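PDB 2F3O: pyruvate formate-lyase 2 from Archaeoglobus fulgidus, which is a glycyl radical enzyme of unknown reaction, probably a lyase of the pyruvate formate-lyase and glycerol dehydratase kind. Local coordinates for residues A[62-73]-A[303-314]; A[277-286]-A[347-355]. All coordinates share one frame; numbering follows the deposited sequence.

Interaction 1. Residues A[62-73]-A[303-314]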
loop_
_atom_site.group_PDB
_atom_site.type_symbol
_atom_site.label_atom_id
_atom_site.label_comp_id
_atom_site.label_asym_id
_atom_site.label_seq_id
_atom_site.Cartn_x
_atom_site.Cartn_y
_atom_site.Cartn_z
ATOM N N GLU A 62 18.047 50.408 6.510
ATOM C CA GLU A 62 17.454 49.081 6.700
ATOM C C GLU A 62 18.015 48.283 7.861
ATOM O O GLU A 62 19.199 48.354 8.162
ATOM C CB GLU A 62 17.534 48.251 5.420
ATOM C CG GLU A 62 16.252 48.329 4.606
ATOM C CD GLU A 62 16.286 47.521 3.321
ATOM O OE1 GLU A 62 15.239 47.495 2.635
ATOM O OE2 GLU A 62 17.340 46.924 2.996
ATOM N N LEU A 63 17.133 47.524 8.495
ATOM C CA LEU A 63 17.466 46.605 9.564
ATOM C C LEU A 63 17.263 45.180 9.094
ATOM O O LEU A 63 17.841 44.241 9.649
ATOM C CB LEU A 63 16.560 46.844 10.756
ATOM C CG LEU A 63 16.750 48.171 11.477
ATOM C CD1 LEU A 63 16.043 48.110 12.818
ATOM C CD2 LEU A 63 18.223 48.474 11.661
ATOM N N ILE A 64 16.408 45.024 8.089
ATOM C CA ILE A 64 16.151 43.731 7.471
ATOM C C ILE A 64 16.516 43.855 5.991
ATOM O O ILE A 64 16.025 44.747 5.286
ATOM C CB ILE A 64 14.692 43.224 7.720
ATOM C CG1 ILE A 64 14.631 42.338 8.957
ATOM C CG2 ILE A 64 14.225 42.325 6.614
ATOM C CD1 ILE A 64 14.610 43.057 10.245
ATOM N N VAL A 65 17.432 43.000 5.543
ATOM C CA VAL A 65 17.988 43.108 4.191
ATOM C C VAL A 65 17.627 41.914 3.322
ATOM O O VAL A 65 17.260 40.845 3.818
ATOM C CB VAL A 65 19.537 43.297 4.206
ATOM C CG1 VAL A 65 19.902 44.477 5.049
ATOM C CG2 VAL A 65 20.233 42.063 4.737
ATOM N N GLY A 66 17.751 42.094 2.017
ATOM C CA GLY A 66 17.315 41.069 1.085
ATOM C C GLY A 66 16.383 41.610 0.022
ATOM O O GLY A 66 15.179 41.374 0.061
ATOM N N THR A 67 16.936 42.344 -0.930
ATOM C CA THR A 67 16.141 42.816 -2.035
ATOM C C THR A 67 15.609 41.618 -2.808
ATOM O O THR A 67 16.273 40.583 -2.906
ATOM C CB THR A 67 16.927 43.766 -2.976
ATOM O OG1 THR A 67 18.142 43.146 -3.410
ATOM C CG2 THR A 67 17.260 45.047 -2.270
ATOM N N MET A 68 14.388 41.752 -3.306
ATOM C CA MET A 68 13.742 40.699 -4.063
ATOM C C MET A 68 14.277 40.653 -5.478
ATOM O O MET A 68 14.419 39.587 -6.059
ATOM C CB MET A 68 12.239 40.924 -4.079
ATOM C CG MET A 68 11.638 40.893 -2.701
ATOM S SD MET A 68 9.979 40.227 -2.780
ATOM C CE MET A 68 9.064 41.715 -2.607
ATOM N N LEU A 69 14.561 41.816 -6.041
ATOM C CA LEU A 69 15.256 41.904 -7.311
ATOM C C LEU A 69 16.256 43.045 -7.115
ATOM O O LEU A 69 16.046 43.873 -6.213
ATOM C CB LEU A 69 14.261 42.219 -8.417
ATOM C CG LEU A 69 13.288 43.335 -8.069
ATOM C CD1 LEU A 69 13.470 44.503 -9.005
ATOM C CD2 LEU A 69 11.871 42.846 -8.078
ATOM N N PRO A 70 17.361 43.083 -7.913
ATOM C CA PRO A 70 18.284 44.217 -7.810
ATOM C C PRO A 70 17.572 45.451 -8.290
ATOM O O PRO A 70 16.771 45.359 -9.205
ATOM C CB PRO A 70 19.392 43.878 -8.805
ATOM C CG PRO A 70 19.249 42.453 -9.115
ATOM C CD PRO A 70 17.816 42.105 -8.919
ATOM N N ASN A 71 17.872 46.580 -7.663
ATOM C CA ASN A 71 17.176 47.853 -7.891
ATOM C C ASN A 71 15.635 47.778 -7.992
ATOM O O ASN A 71 15.071 47.733 -9.098
ATOM C CB ASN A 71 17.783 48.608 -9.077
ATOM C CG ASN A 71 17.251 50.031 -9.186
ATOM O OD1 ASN A 71 16.798 50.456 -10.257
ATOM N ND2 ASN A 71 17.274 50.768 -8.066
ATOM N N PRO A 72 14.964 47.778 -6.828
ATOM C CA PRO A 72 13.549 47.531 -6.543
ATOM C C PRO A 72 12.554 48.542 -7.160
ATOM O O PRO A 72 12.972 49.431 -7.885
ATOM C CB PRO A 72 13.515 47.479 -5.016
ATOM C CG PRO A 72 14.924 47.239 -4.613
ATOM C CD PRO A 72 15.696 48.041 -5.586
ATOM N N PRO A 73 11.275 48.526 -6.747
ATOM C CA PRO A 73 10.122 48.120 -7.512
ATOM C C PRO A 73 10.422 47.469 -8.846
ATOM O O PRO A 73 11.011 48.085 -9.734
ATOM C CB PRO A 73 9.334 49.428 -7.644
ATOM C CG PRO A 73 9.626 50.142 -6.310
ATOM C CD PRO A 73 10.800 49.368 -5.638
ATOM N N ILE A 303 11.651 46.967 13.004
ATOM C CA ILE A 303 11.982 45.661 12.429
ATOM C C ILE A 303 10.816 45.099 11.587
ATOM O O ILE A 303 10.993 44.715 10.423
ATOM C CB ILE A 303 12.378 44.678 13.555
ATOM C CG1 ILE A 303 13.775 44.997 14.099
ATOM C CG2 ILE A 303 12.376 43.276 13.082
ATOM C CD1 ILE A 303 14.110 44.247 15.372
ATOM N N LEU A 304 9.617 45.117 12.160
ATOM C CA LEU A 304 8.426 44.647 11.467
ATOM C C LEU A 304 8.075 45.554 10.317
ATOM O O LEU A 304 7.671 45.077 9.259
ATOM C CB LEU A 304 7.255 44.555 12.430
ATOM C CG LEU A 304 7.484 43.515 13.518
ATOM C CD1 LEU A 304 6.540 43.746 14.672
ATOM C CD2 LEU A 304 7.360 42.102 12.953
ATOM N N ALA A 305 8.257 46.856 10.517
ATOM C CA ALA A 305 8.015 47.849 9.469
ATOM C C ALA A 305 8.855 47.594 8.224
ATOM O O ALA A 305 8.347 47.673 7.099
ATOM C CB ALA A 305 8.262 49.257 9.993
ATOM N N ASN A 306 10.126 47.264 8.449
ATOM C CA ASN A 306 11.064 46.951 7.391
ATOM C C ASN A 306 10.634 45.754 6.546
ATOM O O ASN A 306 10.747 45.782 5.318
ATOM C CB ASN A 306 12.408 46.648 8.017
ATOM C CG ASN A 306 13.560 46.889 7.072
ATOM O OD1 ASN A 306 13.489 46.667 5.862
ATOM N ND2 ASN A 306 14.638 47.353 7.631
ATOM N N LEU A 307 10.157 44.711 7.224
ATOM C CA LEU A 307 9.617 43.517 6.572
ATOM C C LEU A 307 8.394 43.852 5.699
ATOM O O LEU A 307 8.367 43.510 4.510
ATOM C CB LEU A 307 9.226 42.502 7.640
ATOM C CG LEU A 307 9.355 40.989 7.452
ATOM C CD1 LEU A 307 8.425 40.327 8.445
ATOM C CD2 LEU A 307 9.007 40.538 6.075
ATOM N N TRP A 308 7.402 44.517 6.298
ATOM C CA TRP A 308 6.203 44.923 5.580
ATOM C C TRP A 308 6.578 45.693 4.335
ATOM O O TRP A 308 6.106 45.374 3.245
ATOM C CB TRP A 308 5.329 45.807 6.456
ATOM C CG TRP A 308 4.156 45.162 7.172
ATOM C CD1 TRP A 308 2.861 45.604 7.163
ATOM C CD2 TRP A 308 4.174 44.014 8.040
ATOM N NE1 TRP A 308 2.070 44.787 7.937
ATOM C CE2 TRP A 308 2.852 43.815 8.497
ATOM C CE3 TRP A 308 5.174 43.131 8.470
ATOM C CZ2 TRP A 308 2.510 42.778 9.351
ATOM C CZ3 TRP A 308 4.829 42.098 9.319
ATOM C CH2 TRP A 308 3.512 41.931 9.753
ATOM N N ILE A 309 7.463 46.675 4.501
ATOM C CA ILE A 309 7.893 47.541 3.394
ATOM C C ILE A 309 8.625 46.782 2.279
ATOM O O ILE A 309 8.454 47.086 1.088
ATOM C CB ILE A 309 8.735 48.766 3.901
ATOM C CG1 ILE A 309 7.844 49.745 4.659
ATOM C CG2 ILE A 309 9.396 49.537 2.758
ATOM C CD1 ILE A 309 8.559 50.946 5.172
ATOM N N LYS A 310 9.394 45.763 2.651
ATOM C CA LYS A 310 10.139 45.025 1.639
ATOM C C LYS A 310 9.272 44.201 0.704
ATOM O O LYS A 310 9.608 44.087 -0.463
ATOM C CB LYS A 310 11.290 44.217 2.237
ATOM C CG LYS A 310 12.456 45.108 2.639
ATOM C CD LYS A 310 13.766 44.367 2.768
ATOM C CE LYS A 310 14.504 44.366 1.449
ATOM N NZ LYS A 310 15.975 44.488 1.624
ATOM N N THR A 311 8.129 43.698 1.175
ATOM C CA THR A 311 7.216 42.942 0.295
ATOM C C THR A 311 6.576 43.774 -0.826
ATOM O O THR A 311 5.878 43.233 -1.679
ATOM C CB THR A 311 6.092 42.231 1.056
ATOM O OG1 THR A 311 5.054 43.166 1.351
ATOM C CG2 THR A 311 6.610 41.613 2.342
ATOM N N ASN A 312 6.825 45.082 -0.827
ATOM C CA ASN A 312 6.392 45.964 -1.906
ATOM C C ASN A 312 7.376 46.043 -3.065
ATOM O O ASN A 312 7.125 46.757 -4.029
ATOM C CB ASN A 312 6.191 47.373 -1.381
ATOM C CG ASN A 312 4.956 47.509 -0.550
ATOM O OD1 ASN A 312 3.863 47.703 -1.076
ATOM N ND2 ASN A 312 5.122 47.441 0.771
ATOM N N GLU A 313 8.497 45.334 -2.967
ATOM C CA GLU A 313 9.495 45.358 -4.024
ATOM C C GLU A 313 9.052 44.617 -5.288
ATOM O O GLU A 313 9.558 44.896 -6.377
ATOM C CB GLU A 313 10.852 44.861 -3.513
ATOM C CG GLU A 313 11.473 45.767 -2.465
ATOM C CD GLU A 313 12.741 45.192 -1.828
ATOM O OE1 GLU A 313 13.198 44.113 -2.256
ATOM O OE2 GLU A 313 13.287 45.828 -0.897
ATOM N N ILE A 314 8.110 43.685 -5.168
ATOM C CA ILE A 314 7.597 43.029 -6.370
ATOM C C ILE A 314 6.225 43.485 -6.817
ATOM O O ILE A 314 5.368 43.892 -6.048
ATOM C CB ILE A 314 7.655 41.462 -6.376
ATOM C CG1 ILE A 314 6.747 40.851 -5.316
ATOM C CG2 ILE A 314 9.059 40.965 -6.231
ATOM C CD1 ILE A 314 6.485 39.378 -5.545
#

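Interaction 2. Residues A[277-286]-A[347-355]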
loop_
_atom_site.group_PDB
_atom_site.type_symbol
_atom_site.label_atom_id
_atom_site.label_comp_id
_atom_site.label_asym_id
_atom_site.label_seq_id
_atom_site.Cartn_x
_atom_site.Cartn_y
_atom_site.Cartn_z
ATOM N N ARG A 277 1.013 32.370 10.147
ATOM C CA ARG A 277 0.686 32.985 11.430
ATOM C C ARG A 277 1.902 33.582 12.118
ATOM O O ARG A 277 2.331 33.115 13.175
ATOM C CB ARG A 277 -0.003 31.993 12.341
ATOM C CG ARG A 277 -1.282 31.478 11.769
ATOM C CD ARG A 277 -1.956 30.571 12.754
ATOM N NE ARG A 277 -2.697 31.343 13.734
ATOM C CZ ARG A 277 -3.428 30.775 14.671
ATOM N NH1 ARG A 277 -3.479 29.460 14.710
ATOM N NH2 ARG A 277 -4.112 31.506 15.546
ATOM N N ILE A 278 2.394 34.655 11.506
ATOM C CA ILE A 278 3.599 35.364 11.883
ATOM C C ILE A 278 3.567 35.935 13.299
ATOM O O ILE A 278 4.600 36.008 13.953
ATOM C CB ILE A 278 3.895 36.454 10.832
ATOM C CG1 ILE A 278 5.344 36.919 10.887
ATOM C CG2 ILE A 278 2.923 37.608 10.954
ATOM C CD1 ILE A 278 5.778 37.672 9.650
ATOM N N ASP A 279 2.383 36.290 13.794
ATOM C CA ASP A 279 2.266 36.816 15.150
ATOM C C ASP A 279 2.392 35.714 16.196
ATOM O O ASP A 279 2.809 35.962 17.331
ATOM C CB ASP A 279 0.970 37.615 15.338
ATOM C CG ASP A 279 -0.269 36.770 15.185
ATOM O OD1 ASP A 279 -0.342 35.940 14.259
ATOM O OD2 ASP A 279 -1.199 36.956 15.990
ATOM N N GLN A 280 2.054 34.495 15.800
ATOM C CA GLN A 280 2.109 33.373 16.707
ATOM C C GLN A 280 3.538 32.862 16.904
ATOM O O GLN A 280 3.934 32.483 18.012
ATOM C CB GLN A 280 1.211 32.263 16.179
ATOM C CG GLN A 280 -0.180 32.715 15.960
ATOM C CD GLN A 280 -0.825 33.211 17.237
ATOM O OE1 GLN A 280 -0.760 32.555 18.282
ATOM N NE2 GLN A 280 -1.468 34.372 17.159
ATOM N N TYR A 281 4.312 32.866 15.823
ATOM C CA TYR A 281 5.603 32.204 15.828
ATOM C C TYR A 281 6.812 33.137 16.042
ATOM O O TYR A 281 7.933 32.669 16.294
ATOM C CB TYR A 281 5.764 31.294 14.596
ATOM C CG TYR A 281 5.869 31.969 13.243
ATOM C CD1 TYR A 281 6.916 32.835 12.940
ATOM C CD2 TYR A 281 4.970 31.678 12.240
ATOM C CE1 TYR A 281 7.031 33.429 11.701
ATOM C CE2 TYR A 281 5.085 32.263 10.985
ATOM C CZ TYR A 281 6.121 33.142 10.730
ATOM O OH TYR A 281 6.256 33.739 9.504
ATOM N N LEU A 282 6.590 34.443 15.916
ATOM C CA LEU A 282 7.611 35.415 16.274
ATOM C C LEU A 282 7.507 35.808 17.750
ATOM O O LEU A 282 8.442 36.378 18.317
ATOM C CB LEU A 282 7.484 36.645 15.403
ATOM C CG LEU A 282 8.533 36.851 14.332
ATOM C CD1 LEU A 282 9.151 35.564 13.906
ATOM C CD2 LEU A 282 7.908 37.562 13.175
ATOM N N TYR A 283 6.367 35.498 18.366
ATOM C CA TYR A 283 6.125 35.865 19.760
ATOM C C TYR A 283 7.049 35.269 20.831
ATOM O O TYR A 283 7.330 35.946 21.805
ATOM C CB TYR A 283 4.640 35.724 20.151
ATOM C CG TYR A 283 4.294 36.396 21.483
ATOM C CD1 TYR A 283 4.321 37.782 21.629
ATOM C CD2 TYR A 283 3.977 35.643 22.597
ATOM C CE1 TYR A 283 4.019 38.393 22.856
ATOM C CE2 TYR A 283 3.681 36.235 23.820
ATOM C CZ TYR A 283 3.701 37.604 23.952
ATOM O OH TYR A 283 3.393 38.155 25.186
ATOM N N PRO A 284 7.506 34.008 20.681
ATOM C CA PRO A 284 8.530 33.586 21.652
ATOM C C PRO A 284 9.802 34.446 21.686
ATOM O O PRO A 284 10.324 34.712 22.767
ATOM C CB PRO A 284 8.867 32.151 21.204
ATOM C CG PRO A 284 7.629 31.680 20.531
ATOM C CD PRO A 284 7.148 32.891 19.780
ATOM N N PHE A 285 10.273 34.891 20.525
ATOM C CA PHE A 285 11.499 35.683 20.434
ATOM C C PHE A 285 11.237 37.087 20.941
ATOM O O PHE A 285 12.068 37.674 21.618
ATOM C CB PHE A 285 11.998 35.720 18.992
ATOM C CG PHE A 285 12.159 34.369 18.392
ATOM C CD1 PHE A 285 13.235 33.568 18.741
ATOM C CD2 PHE A 285 11.218 33.871 17.508
ATOM C CE1 PHE A 285 13.384 32.293 18.212
ATOM C CE2 PHE A 285 11.360 32.590 16.972
ATOM C CZ PHE A 285 12.448 31.804 17.330
ATOM N N PHE A 286 10.056 37.599 20.621
ATOM C CA PHE A 286 9.627 38.901 21.076
ATOM C C PHE A 286 9.495 38.969 22.600
ATOM O O PHE A 286 10.046 39.871 23.218
ATOM C CB PHE A 286 8.303 39.241 20.414
ATOM C CG PHE A 286 7.791 40.606 20.746
ATOM C CD1 PHE A 286 8.246 41.711 20.054
ATOM C CD2 PHE A 286 6.833 40.787 21.738
ATOM C CE1 PHE A 286 7.762 42.970 20.352
ATOM C CE2 PHE A 286 6.354 42.048 22.044
ATOM C CZ PHE A 286 6.814 43.136 21.349
ATOM N N ALA A 347 -5.743 33.419 20.850
ATOM C CA ALA A 347 -4.295 33.414 20.651
ATOM C C ALA A 347 -3.716 34.786 20.281
ATOM O O ALA A 347 -2.587 34.883 19.797
ATOM C CB ALA A 347 -3.901 32.367 19.612
ATOM N N THR A 348 -4.496 35.839 20.495
ATOM C CA THR A 348 -4.004 37.202 20.352
ATOM C C THR A 348 -2.916 37.477 21.409
ATOM O O THR A 348 -3.095 37.176 22.582
ATOM C CB THR A 348 -5.179 38.204 20.469
ATOM O OG1 THR A 348 -6.027 38.085 19.318
ATOM C CG2 THR A 348 -4.685 39.627 20.576
ATOM N N ASN A 349 -1.765 37.985 20.981
ATOM C CA ASN A 349 -0.699 38.356 21.906
ATOM C C ASN A 349 -0.327 39.791 21.593
ATOM O O ASN A 349 -0.925 40.381 20.701
ATOM C CB ASN A 349 0.520 37.437 21.761
ATOM C CG ASN A 349 0.952 37.250 20.309
ATOM O OD1 ASN A 349 0.967 38.192 19.518
ATOM N ND2 ASN A 349 1.293 36.022 19.955
ATOM N N GLU A 350 0.681 40.331 22.276
ATOM C CA GLU A 350 1.053 41.735 22.117
ATOM C C GLU A 350 1.619 42.004 20.726
ATOM O O GLU A 350 1.610 43.140 20.233
ATOM C CB GLU A 350 2.079 42.139 23.176
ATOM C CG GLU A 350 2.077 43.643 23.508
ATOM C CD GLU A 350 3.474 44.201 23.844
ATOM O OE1 GLU A 350 4.253 43.531 24.578
ATOM O OE2 GLU A 350 3.772 45.328 23.369
ATOM N N LEU A 351 2.095 40.946 20.081
ATOM C CA LEU A 351 2.686 41.082 18.775
ATOM C C LEU A 351 1.604 41.183 17.713
ATOM O O LEU A 351 1.851 41.703 16.627
ATOM C CB LEU A 351 3.607 39.905 18.519
ATOM C CG LEU A 351 4.706 40.046 17.484
ATOM C CD1 LEU A 351 5.492 41.335 17.650
ATOM C CD2 LEU A 351 5.590 38.859 17.648
ATOM N N THR A 352 0.408 40.691 18.032
ATOM C CA THR A 352 -0.737 40.819 17.132
ATOM C C THR A 352 -1.073 42.289 16.967
ATOM O O THR A 352 -1.209 42.777 15.842
ATOM C CB THR A 352 -1.986 40.103 17.667
ATOM O OG1 THR A 352 -1.655 38.764 18.034
ATOM C CG2 THR A 352 -3.079 40.095 16.640
ATOM N N TYR A 353 -1.167 42.987 18.102
ATOM C CA TYR A 353 -1.486 44.416 18.142
ATOM C C TYR A 353 -0.456 45.248 17.391
ATOM O O TYR A 353 -0.806 46.140 16.614
ATOM C CB TYR A 353 -1.552 44.896 19.589
ATOM C CG TYR A 353 -2.781 44.456 20.340
ATOM C CD1 TYR A 353 -2.738 43.370 21.206
ATOM C CD2 TYR A 353 -3.984 45.140 20.202
ATOM C CE1 TYR A 353 -3.867 42.967 21.910
ATOM C CE2 TYR A 353 -5.120 44.746 20.894
ATOM C CZ TYR A 353 -5.061 43.657 21.746
ATOM O OH TYR A 353 -6.196 43.262 22.439
ATOM N N LEU A 354 0.814 44.936 17.644
ATOM C CA LEU A 354 1.940 45.571 16.979
ATOM C C LEU A 354 1.797 45.497 15.484
ATOM O O LEU A 354 1.937 46.493 14.797
ATOM C CB LEU A 354 3.247 44.888 17.360
ATOM C CG LEU A 354 4.118 45.642 18.343
ATOM C CD1 LEU A 354 5.554 45.171 18.170
ATOM C CD2 LEU A 354 3.989 47.145 18.104
ATOM N N MET A 355 1.482 44.310 14.993
ATOM C CA MET A 355 1.377 44.101 13.574
ATOM C C MET A 355 0.232 44.869 12.929
ATOM O O MET A 355 0.334 45.266 11.777
ATOM C CB MET A 355 1.333 42.614 13.269
ATOM C CG MET A 355 2.702 42.017 13.355
ATOM S SD MET A 355 2.641 40.253 13.531
ATOM C CE MET A 355 4.370 39.845 13.687
#

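Interaction 1. Residues A[62-73]-A[303-314]
Glu62 and Lys310 form the ionic centre of this contact, in which the irregular segment 62-73 runs along helix 297-310 and the turn that follows it. Lys310 NZ lies 3.1 Å from Glu62 OE2, which it meets on the syn side, 33° out of the carboxylate plane; its bond to OE1 is weak. A bend in the lysine chain at its last two torsions (chi3 90°) carries the ammonium group in beside the backbone at Gly66. Glu313 OE2 joins the network from the beta turn Lys310-Glu313, at a long 3.9 Å from Lys310 NZ. An alanine in place of Glu62 takes away the nearer carboxylate, and Lys310 would probably be left with only the long bridge to Glu313 among these residues, its ammonium group freer to turn.

The other oxygen of Glu313 serves the backbone: Met68 N donates to Glu313 OE1 at 2.8 Å, arriving nearly in line with the C-O bond. Asn306 sets its amide against the backbone of Leu63 and Ile64, its CG swung away from its own backbone N (chi1 -155°).

Apolar contacts hold both ends. Ile64 CD1 touches Ile303 CG2 at 3.6 Å, the two side chains crossing at about a right angle. Further on, Met68 lays its sulfur against the CG2 methyl of Ile314, Met68 SD to Ile314 CG2 3.6 Å, and Pro72 CB packs on Glu313 CG at 3.7 Å. Trp258 of helix 250-267 packs against Ile64, Met68 and Lys310 and donates from NE1 to Gly66 O.

All the touching residues are buried, and Glu62 OE2 also accepts from Leu59 N. Lys310 would be expected to offset part of the repulsion between the two carboxylates, though one ammonium cannot balance both.

Interaction 2. Residues A[277-286]-A[347-355]
A capping box at the start of helix 350-362 supplies much of this contact: Asn349 is the N-cap, its OD1 accepting weakly from Leu351 N and Thr352 N, while Asn349 N donates to Thr352 OG1. The same asparagine reaches across with its amide. Asn349 ND2 donates to Asp279 O at 3.0 Å, from above the carbonyl plane. That amide also lies over one face of Tyr283, the planes 13° apart, with Asn349 CB 3.6 Å from the ring centroid. CG of Asn349 sits between its own N and carbonyl carbon (chi1 48°), a turn that lets OD1 cap the helix while ND2 crosses to the other segment.

Gln280 NE2 bonds to Ala347 O at 2.9 Å, and Thr352 OG1 lies 2.8 Å from Asp279 OD2; that oxygen accepts from Gly338 N. Gln280 O takes a bond from Asn345 of the second subunit, which places this edge of the contact at a subunit interface.

Beside the polar groups, Met355 SD rests on Asp279 CB and Ile278 CG2. Phe286 takes Leu351 CD1 over one face, 3.9 Å from the ring centroid. The Glu350 carboxylate, salt-bridged to Arg297 through OE2, meets the ring edge, Phe286 CE2 to Glu350 OE1 3.6 Å.

In the fold
Both interactions lean on helix 297-310, but from different directions: interaction 1 includes its last turns, whereas interaction 2 packs on it through Phe286, Leu354 and Met355. They meet where Trp308 CH2 touches Met355 CG at 3.7 Å and Leu304 packs on Leu354 and Met355. Helix 250-267 is a second common neighbour, through Trp258 for interaction 1 and Ala253 for interaction 2. Interaction 1 is wholly buried, with no other chain touching it, and holds a salt-bridge network. Interaction 2 is mostly buried yet includes partly exposed residues and borders the second subunit; amide bonds, helix capping and aromatic faces carry much of it, with the Asp279 carboxylate and apolar packing beside them.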